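Local atomic coordinates of enoyl-CoA hydratase (Mycobacterium avium subsp. paratuberculosis, PDB entry 4LK5), a protein that probably catalyses the reversible addition of water to the double bond of enoyl-CoA thioesters, as a trimeric member of the crotonase-like family. Residues Q265-L268 with L269-D273; A257-R260 with E261-Q265; L244-N247 with A248-T252. All coordinates share one frame; numbering follows the deposited sequence.

Interaction 1: residues Q265-L268 with L269-D273; sequences QSVL and LKSPD
Leu269 N reaches back four residues to Gln265 O, 2.7 Å away, in a nearly straight bond whose N-H to acceptor angle is 161°, and the next two N-H groups make longer, weak bonds, from Lys270 N to Val267 O at 3.3 Å and from Ser271 N to Leu268 O. The change to bonds spanning three residues tightens the backbone as it leaves the helix. Ser271 adds a side-chain bond to this turn: its OG donates to Val267 O at 2.9 Å, coming in from above the carbonyl plane. With chi1 at -79° the hydroxyl lies beside its own backbone N, so both donors of the residue face back to the last turn, and Val267 O takes the hydroxyl as well as the weak bond from Lys270 N. A short polar residue suits this place, the junction at which helix 254-269 ends and helix 272-282 begins near the C-terminus of the crotonase-like fold. Ser271 sits at the N-cap position of the second helix, but its hydroxyl is spent on Val267 O and does not cap that helix; Pro272, which has no N-H to offer, fits the first turn. Lys270 runs its aliphatic chain back over Ser266 O, which CE approaches to 3.4 Å; the bend at chi3, -41°, swings the chain that way. Leu269 lays CB against Gln265 O at 3.5 Å, while its side chain also packs on Ile115 of helix 113-127. The amide of Gln265 is held by Asp174 and the backbone N of Met172, and Leu268 meets Ala238 of the second subunit.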
ATOM      1  N   GLN C 265      13.216  13.201 -16.323  1.00 43.71           N
ATOM      2  CA  GLN C 265      13.897  14.345 -15.729  1.00 45.12           C
ATOM      3  C   GLN C 265      14.829  14.956 -16.724  1.00 41.49           C
ATOM      4  O   GLN C 265      14.907  16.172 -16.752  1.00 45.42           O
ATOM      5  CB  GLN C 265      14.743  14.038 -14.482  1.00 44.34           C
ATOM      6  CG  GLN C 265      14.032  13.966 -13.157  1.00 44.43           C
ATOM      7  CD  GLN C 265      13.415  15.245 -12.605  1.00 39.19           C
ATOM      8  OE1 GLN C 265      12.566  15.864 -13.219  1.00 37.28           O
ATOM      9  NE2 GLN C 265      13.713  15.523 -11.358  1.00 40.51           N
ATOM     10  N   SER C 266      15.567  14.122 -17.469  1.00 41.84           N
ATOM     11  CA  SER C 266      16.475  14.584 -18.552  1.00 41.49           C
ATOM     12  C   SER C 266      15.820  15.679 -19.394  1.00 42.76           C
ATOM     13  O   SER C 266      16.429  16.708 -19.632  1.00 47.51           O
ATOM     14  CB  SER C 266      16.846  13.436 -19.471  1.00 42.91           C
ATOM     15  OG  SER C 266      17.630  12.509 -18.776  1.00 49.51           O
ATOM     16  N   VAL C 267      14.568  15.451 -19.802  1.00 40.29           N
ATOM     17  CA  VAL C 267      13.781  16.442 -20.541  1.00 43.48           C
ATOM     18  C   VAL C 267      13.431  17.679 -19.672  1.00 43.58           C
ATOM     19  O   VAL C 267      13.594  18.823 -20.096  1.00 45.96           O
ATOM     20  CB  VAL C 267      12.502  15.773 -21.157  1.00 43.52           C
ATOM     21  CG1 VAL C 267      11.557  16.789 -21.815  1.00 39.62           C
ATOM     22  CG2 VAL C 267      12.919  14.714 -22.160  1.00 43.81           C
ATOM     23  N   LEU C 268      12.982  17.437 -18.449  1.00 42.93           N
ATOM     24  CA  LEU C 268      12.494  18.498 -17.602  1.00 41.16           C
ATOM     25  C   LEU C 268      13.593  19.406 -17.111  1.00 39.71           C
ATOM     26  O   LEU C 268      13.361  20.600 -16.929  1.00 37.33           O
ATOM     27  CB  LEU C 268      11.744  17.922 -16.403  1.00 40.56           C
ATOM     28  CG  LEU C 268      10.436  17.229 -16.765  1.00 40.87           C
ATOM     29  CD1 LEU C 268       9.994  16.408 -15.575  1.00 42.34           C
ATOM     30  CD2 LEU C 268       9.328  18.183 -17.190  1.00 39.54           C
ATOM     31  N   LEU C 269      14.772  18.857 -16.869  1.00 39.20           N
ATOM     32  CA  LEU C 269      15.872  19.677 -16.386  1.00 42.74           C
ATOM     33  C   LEU C 269      16.359  20.678 -17.466  1.00 43.20           C
ATOM     34  O   LEU C 269      16.825  21.741 -17.139  1.00 47.15           O
ATOM     35  CB  LEU C 269      17.048  18.823 -15.923  1.00 43.17           C
ATOM     36  CG  LEU C 269      17.167  18.355 -14.473  1.00 46.31           C
ATOM     37  CD1 LEU C 269      18.261  17.265 -14.363  1.00 45.98           C
ATOM     38  CD2 LEU C 269      17.447  19.506 -13.503  1.00 43.41           C
ATOM     39  N   LYS C 270      16.233  20.338 -18.736  1.00 46.00           N
ATOM     40  CA  LYS C 270      16.706  21.197 -19.823  1.00 50.35           C
ATOM     41  C   LYS C 270      15.534  21.963 -20.437  1.00 48.60           C
ATOM     42  O   LYS C 270      15.565  22.318 -21.610  1.00 43.57           O
ATOM     43  CB  LYS C 270      17.361  20.330 -20.909  1.00 56.93           C
ATOM     44  CG  LYS C 270      18.630  19.556 -20.490  1.00 61.12           C
ATOM     45  CD  LYS C 270      19.169  18.629 -21.597  1.00 65.74           C
ATOM     46  CE  LYS C 270      18.029  17.907 -22.324  1.00 76.36           C
ATOM     47  NZ  LYS C 270      18.416  16.877 -23.324  1.00 78.69           N
ATOM     48  N   SER C 271      14.491  22.189 -19.643  1.00 45.44           N
ATOM     49  CA  SER C 271      13.279  22.867 -20.099  1.00 48.46           C
ATOM     50  C   SER C 271      13.113  24.235 -19.405  1.00 47.16           C
ATOM     51  O   SER C 271      13.726  24.472 -18.361  1.00 44.98           O
ATOM     52  CB  SER C 271      12.036  21.993 -19.866  1.00 44.68           C
ATOM     53  OG  SER C 271      11.900  20.985 -20.864  1.00 40.54           O
ATOM     54  N   PRO C 272      12.301  25.138 -20.008  1.00 44.85           N
ATOM     55  CA  PRO C 272      12.102  26.477 -19.468  1.00 47.45           C
ATOM     56  C   PRO C 272      11.383  26.528 -18.117  1.00 48.01           C
ATOM     57  O   PRO C 272      11.613  27.469 -17.357  1.00 48.49           O
ATOM     58  CB  PRO C 272      11.254  27.194 -20.540  1.00 46.29           C
ATOM     59  CG  PRO C 272      11.307  26.357 -21.747  1.00 43.50           C
ATOM     60  CD  PRO C 272      11.652  24.966 -21.323  1.00 45.36           C
ATOM     61  N   ASP C 273      10.526  25.541 -17.822  1.00 49.10           N
ATOM     62  CA  ASP C 273       9.796  25.500 -16.537  1.00 44.01           C
ATOM     63  C   ASP C 273      10.743  25.270 -15.348  1.00 41.35           C
ATOM     64  O   ASP C 273      10.478  25.757 -14.265  1.00 37.89           O
ATOM     65  CB  ASP C 273       8.658  24.448 -16.551  1.00 48.20           C
ATOM     66  CG  ASP C 273       7.316  24.996 -17.114  1.00 52.45           C
ATOM     67  OD1 ASP C 273       7.300  26.007 -17.842  1.00 61.97           O
ATOM     68  OD2 ASP C 273       6.248  24.412 -16.827  1.00 55.56           O
TER

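Interaction 2: residues A257-R260 with E261-Q265; sequences ALQR and EFDGQ
Glu261 folds back along the preceding turn of a regular alpha-helix, helix 254-269 of the crotonase-like fold, in which the N-H groups of residues 261 to 264 bond to the carbonyls of residues 257 to 260. Its CB lies 3.4 Å from Ala257 O, the same oxygen that accepts the bond from Glu261 N, and CG comes closer to that oxygen, at 3.1 Å. Because CG stands beside the backbone N (chi1 -70°) and the chain is extended beyond it, the carboxylate is carried back past this turn. There CD is 3.6 Å from Ala257 O, OE1 passes Leu258 CD2 at 3.9 Å, and OE2 reaches Ala257 CB at 4.0 Å. The small methyl of Ala257 leaves room for this course. The buried carboxylate finds its polar partners outside the helix: OE2 bonds to Ser178 OG and OE1 to Gly176 N, so a glutamate here ties the helix to the start of helix 177-185. Phe262 packs instead on Ile115 and Leu116 of helix 113-127, and Arg260 on Ala248 of the second subunit. Along the exposed flank, Gln259 bends at chi2 (54°) to turn its amide toward the carboxylate of Asp263. The planes of these two groups are 37° apart, and Gln259 NE2 divides two weak bonds between the carboxylate oxygens, 3.2 Å to Asp263 OD1 and 3.4 Å to OD2.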
ATOM      1  N   ALA C 257      10.974   2.248 -12.502  1.00 27.69           N
ATOM      2  CA  ALA C 257      10.776   3.610 -12.084  1.00 27.68           C
ATOM      3  C   ALA C 257      12.018   4.433 -12.325  1.00 30.52           C
ATOM      4  O   ALA C 257      11.916   5.521 -12.893  1.00 33.39           O
ATOM      5  CB  ALA C 257      10.376   3.685 -10.619  1.00 26.76           C
ATOM      6  N   LEU C 258      13.183   3.926 -11.913  1.00 31.64           N
ATOM      7  CA  LEU C 258      14.420   4.682 -12.031  1.00 33.53           C
ATOM      8  C   LEU C 258      14.727   5.010 -13.466  1.00 36.69           C
ATOM      9  O   LEU C 258      15.224   6.083 -13.761  1.00 39.95           O
ATOM     10  CB  LEU C 258      15.598   3.940 -11.440  1.00 32.73           C
ATOM     11  CG  LEU C 258      15.487   3.826  -9.935  1.00 32.78           C
ATOM     12  CD1 LEU C 258      16.496   2.789  -9.443  1.00 33.12           C
ATOM     13  CD2 LEU C 258      15.632   5.154  -9.225  1.00 30.85           C
ATOM     14  N   GLN C 259      14.395   4.097 -14.354  1.00 37.98           N
ATOM     15  CA  GLN C 259      14.589   4.318 -15.768  1.00 39.20           C
ATOM     16  C   GLN C 259      13.675   5.429 -16.244  1.00 39.57           C
ATOM     17  O   GLN C 259      14.127   6.349 -16.930  1.00 41.49           O
ATOM     18  CB  GLN C 259      14.288   3.018 -16.526  1.00 41.07           C
ATOM     19  CG  GLN C 259      14.564   3.088 -18.016  1.00 45.00           C
ATOM     20  CD  GLN C 259      15.995   3.558 -18.343  1.00 47.79           C
ATOM     21  OE1 GLN C 259      16.967   2.857 -18.038  1.00 43.37           O
ATOM     22  NE2 GLN C 259      16.123   4.752 -18.967  1.00 43.08           N
ATOM     23  N   ARG C 260      12.387   5.363 -15.874  1.00 37.94           N
ATOM     24  CA  ARG C 260      11.401   6.331 -16.372  1.00 36.08           C
ATOM     25  C   ARG C 260      11.766   7.694 -15.910  1.00 34.77           C
ATOM     26  O   ARG C 260      11.552   8.639 -16.614  1.00 33.60           O
ATOM     27  CB  ARG C 260      10.012   6.119 -15.821  1.00 42.78           C
ATOM     28  CG  ARG C 260       9.190   5.043 -16.462  1.00 47.28           C
ATOM     29  CD  ARG C 260       7.990   4.729 -15.590  1.00 46.24           C
ATOM     30  NE  ARG C 260       7.699   3.322 -15.774  1.00 52.08           N
ATOM     31  CZ  ARG C 260       7.610   2.390 -14.828  1.00 48.21           C
ATOM     32  NH1 ARG C 260       7.715   2.640 -13.509  1.00 45.47           N
ATOM     33  NH2 ARG C 260       7.365   1.168 -15.243  1.00 50.54           N
ATOM     34  N   GLU C 261      12.242   7.772 -14.672  1.00 37.65           N
ATOM     35  CA  GLU C 261      12.579   9.026 -14.006  1.00 39.08           C
ATOM     36  C   GLU C 261      13.759   9.692 -14.717  1.00 37.87           C
ATOM     37  O   GLU C 261      13.699  10.890 -14.989  1.00 36.78           O
ATOM     38  CB  GLU C 261      12.854   8.784 -12.492  1.00 39.97           C
ATOM     39  CG  GLU C 261      11.574   8.418 -11.714  1.00 40.43           C
ATOM     40  CD  GLU C 261      11.744   7.920 -10.256  1.00 41.69           C
ATOM     41  OE1 GLU C 261      12.888   7.893  -9.695  1.00 38.53           O
ATOM     42  OE2 GLU C 261      10.681   7.564  -9.661  1.00 38.27           O
ATOM     43  N   PHE C 262      14.783   8.897 -15.052  1.00 38.58           N
ATOM     44  CA  PHE C 262      15.885   9.327 -15.918  1.00 41.60           C
ATOM     45  C   PHE C 262      15.444   9.931 -17.269  1.00 41.19           C
ATOM     46  O   PHE C 262      15.776  11.074 -17.559  1.00 40.49           O
ATOM     47  CB  PHE C 262      16.840   8.188 -16.189  1.00 43.57           C
ATOM     48  CG  PHE C 262      17.967   8.588 -17.076  1.00 49.59           C
ATOM     49  CD1 PHE C 262      18.962   9.422 -16.601  1.00 48.64           C
ATOM     50  CD2 PHE C 262      18.014   8.174 -18.400  1.00 55.59           C
ATOM     51  CE1 PHE C 262      19.992   9.819 -17.423  1.00 50.62           C
ATOM     52  CE2 PHE C 262      19.057   8.564 -19.228  1.00 56.68           C
ATOM     53  CZ  PHE C 262      20.041   9.392 -18.735  1.00 52.19           C
ATOM     54  N   ASP C 263      14.690   9.177 -18.070  1.00 40.38           N
ATOM     55  CA  ASP C 263      14.131   9.688 -19.346  1.00 42.04           C
ATOM     56  C   ASP C 263      13.221  10.901 -19.191  1.00 41.81           C
ATOM     57  O   ASP C 263      13.096  11.709 -20.079  1.00 46.60           O
ATOM     58  CB  ASP C 263      13.293   8.620 -20.051  1.00 45.06           C
ATOM     59  CG  ASP C 263      14.079   7.353 -20.386  1.00 47.64           C
ATOM     60  OD1 ASP C 263      15.318   7.390 -20.581  1.00 49.84           O
ATOM     61  OD2 ASP C 263      13.434   6.299 -20.446  1.00 53.59           O
ATOM     62  N   GLY C 264      12.548  11.013 -18.069  1.00 40.04           N
ATOM     63  CA  GLY C 264      11.650  12.118 -17.866  1.00 40.47           C
ATOM     64  C   GLY C 264      12.337  13.356 -17.331  1.00 43.68           C
ATOM     65  O   GLY C 264      12.059  14.442 -17.832  1.00 43.27           O
ATOM     66  N   GLN C 265      13.216  13.201 -16.323  1.00 43.71           N
ATOM     67  CA  GLN C 265      13.897  14.345 -15.729  1.00 45.12           C
ATOM     68  C   GLN C 265      14.829  14.956 -16.724  1.00 41.49           C
ATOM     69  O   GLN C 265      14.907  16.172 -16.752  1.00 45.42           O
ATOM     70  CB  GLN C 265      14.743  14.038 -14.482  1.00 44.34           C
ATOM     71  CG  GLN C 265      14.032  13.966 -13.157  1.00 44.43           C
ATOM     72  CD  GLN C 265      13.415  15.245 -12.605  1.00 39.19           C
ATOM     73  OE1 GLN C 265      12.566  15.864 -13.219  1.00 37.28           O
ATOM     74  NE2 GLN C 265      13.713  15.523 -11.358  1.00 40.51           N
TER

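Interaction 3: residues L244-N247 with A248-T252; sequences LAIN and AATLT
Asn247 and Leu251 meet in a local contact at the C-terminal end of helix 236-250, one of the late helices of the crotonase-like fold, where the chain stops being helical. The two side chains lie side by side and point the same way: Leu251 CD1 comes 3.5 Å from Asn247 CG, a methyl against the amide group, and both residues also pack on Ala126 of helix 113-127. Leu251, the first residue with non-helical backbone angles, still bonds through its N to Asn247 O at 2.8 Å, so the leucine is delivered against the last turn even as the helix ends. Around the helix, the methyls of Ala248 and Ala249 rest on carbonyls one turn back, CB of Ala248 lying 3.2 Å from Leu244 O. Small residues suit a surface that another subunit covers: Ala249 packs on Ser178 of the third subunit, whose Arg187 lies against Asn247, Thr250 and Leu251. Thr250 returns its hydroxyl to the backbone, with chi1 at 50° placing OG1 between its own N and carbonyl carbon. Ile246 O therefore accepts two bonds from one residue, from Thr250 N at 2.9 Å and from Thr250 OG1 at 2.7 Å, the hydroxyl lying above the carbonyl plane.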
ATOM      1  N   LEU C 244      16.061  -8.287   2.235  1.00 29.28           N
ATOM      2  CA  LEU C 244      16.109  -8.481   0.831  1.00 29.89           C
ATOM      3  C   LEU C 244      14.817  -9.107   0.357  1.00 30.37           C
ATOM      4  O   LEU C 244      14.327  -8.796  -0.707  1.00 30.68           O
ATOM      5  CB  LEU C 244      17.337  -9.323   0.455  1.00 29.99           C
ATOM      6  CG  LEU C 244      18.691  -8.570   0.666  1.00 31.61           C
ATOM      7  CD1 LEU C 244      19.918  -9.449   0.426  1.00 30.37           C
ATOM      8  CD2 LEU C 244      18.815  -7.340  -0.202  1.00 31.87           C
ATOM      9  N   ALA C 245      14.275 -10.006   1.156  1.00 32.80           N
ATOM     10  CA  ALA C 245      13.003 -10.625   0.850  1.00 33.17           C
ATOM     11  C   ALA C 245      11.847  -9.602   0.780  1.00 32.18           C
ATOM     12  O   ALA C 245      10.992  -9.688  -0.094  1.00 29.41           O
ATOM     13  CB  ALA C 245      12.687 -11.676   1.889  1.00 33.44           C
ATOM     14  N   ILE C 246      11.810  -8.658   1.701  1.00 29.51           N
ATOM     15  CA  ILE C 246      10.731  -7.693   1.694  1.00 33.75           C
ATOM     16  C   ILE C 246      10.940  -6.748   0.518  1.00 33.54           C
ATOM     17  O   ILE C 246       9.971  -6.412  -0.195  1.00 29.73           O
ATOM     18  CB  ILE C 246      10.648  -6.929   3.012  1.00 36.89           C
ATOM     19  CG1 ILE C 246      10.712  -7.934   4.154  1.00 40.97           C
ATOM     20  CG2 ILE C 246       9.369  -6.140   3.114  1.00 40.88           C
ATOM     21  CD1 ILE C 246      10.306  -7.405   5.501  1.00 39.90           C
ATOM     22  N   ASN C 247      12.205  -6.358   0.301  1.00 32.51           N
ATOM     23  CA  ASN C 247      12.532  -5.484  -0.808  1.00 30.96           C
ATOM     24  C   ASN C 247      12.146  -6.106  -2.122  1.00 32.69           C
ATOM     25  O   ASN C 247      11.554  -5.430  -2.966  1.00 33.72           O
ATOM     26  CB  ASN C 247      13.999  -5.094  -0.805  1.00 28.88           C
ATOM     27  CG  ASN C 247      14.247  -3.771  -0.099  1.00 28.59           C
ATOM     28  OD1 ASN C 247      15.350  -3.237  -0.129  1.00 30.74           O
ATOM     29  ND2 ASN C 247      13.247  -3.268   0.584  1.00 27.46           N
ATOM     30  N   ALA C 248      12.447  -7.391  -2.274  1.00 32.39           N
ATOM     31  CA  ALA C 248      12.162  -8.105  -3.504  1.00 33.60           C
ATOM     32  C   ALA C 248      10.659  -8.258  -3.726  1.00 31.63           C
ATOM     33  O   ALA C 248      10.234  -8.297  -4.861  1.00 35.99           O
ATOM     34  CB  ALA C 248      12.830  -9.475  -3.506  1.00 34.72           C
ATOM     35  N   ALA C 249       9.877  -8.343  -2.659  1.00 27.50           N
ATOM     36  CA  ALA C 249       8.425  -8.353  -2.775  1.00 28.59           C
ATOM     37  C   ALA C 249       7.757  -6.980  -3.022  1.00 32.34           C
ATOM     38  O   ALA C 249       6.734  -6.919  -3.721  1.00 32.57           O
ATOM     39  CB  ALA C 249       7.801  -8.989  -1.562  1.00 28.91           C
ATOM     40  N   THR C 250       8.348  -5.899  -2.495  1.00 30.68           N
ATOM     41  CA  THR C 250       7.776  -4.541  -2.567  1.00 28.56           C
ATOM     42  C   THR C 250       8.356  -3.562  -3.590  1.00 28.89           C
ATOM     43  O   THR C 250       7.723  -2.530  -3.847  1.00 25.44           O
ATOM     44  CB  THR C 250       7.977  -3.802  -1.232  1.00 27.51           C
ATOM     45  OG1 THR C 250       9.351  -3.900  -0.835  1.00 27.81           O
ATOM     46  CG2 THR C 250       7.104  -4.390  -0.168  1.00 28.90           C
ATOM     47  N   LEU C 251       9.558  -3.849  -4.100  1.00 29.27           N
ATOM     48  CA  LEU C 251      10.318  -2.930  -4.934  1.00 31.38           C
ATOM     49  C   LEU C 251      10.568  -3.502  -6.335  1.00 31.39           C
ATOM     50  O   LEU C 251      11.458  -3.094  -7.095  1.00 28.34           O
ATOM     51  CB  LEU C 251      11.654  -2.635  -4.301  1.00 33.52           C
ATOM     52  CG  LEU C 251      11.677  -2.036  -2.899  1.00 35.06           C
ATOM     53  CD1 LEU C 251      13.129  -1.656  -2.629  1.00 34.75           C
ATOM     54  CD2 LEU C 251      10.766  -0.837  -2.778  1.00 32.52           C
ATOM     55  N   THR C 252       9.743  -4.456  -6.659  1.00 31.14           N
ATOM     56  CA  THR C 252       9.619  -4.991  -7.990  1.00 32.01           C
ATOM     57  C   THR C 252       9.648  -3.865  -9.062  1.00 33.37           C
ATOM     58  O   THR C 252      10.189  -4.036 -10.115  1.00 31.83           O
ATOM     59  CB  THR C 252       8.309  -5.800  -7.934  1.00 34.01           C
ATOM     60  OG1 THR C 252       8.605  -7.202  -7.934  1.00 38.39           O
ATOM     61  CG2 THR C 252       7.325  -5.443  -8.951  1.00 32.82           C
TER

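How the interactions relate
Along the chain the order is interaction 3, then 2, then 1. Interaction 3 closes helix 236-250; interaction 2 lies within the next helix, 254-269, and interaction 1 at its end, where the chain passes to helix 272-282. Interactions 2 and 1 share Gln265 and have centres 12 Å apart, whereas the centres of interactions 3 and 2 are 20 Å apart and their nearest atoms about 7 Å. Interactions 1 and 3 are separate, with centres 31 Å apart. All three have side chains on helix 113-127, and all reach other subunits: 1 and 2 touch the second, 3 the third. This row of C-terminal helices thus contributes to trimer assembly.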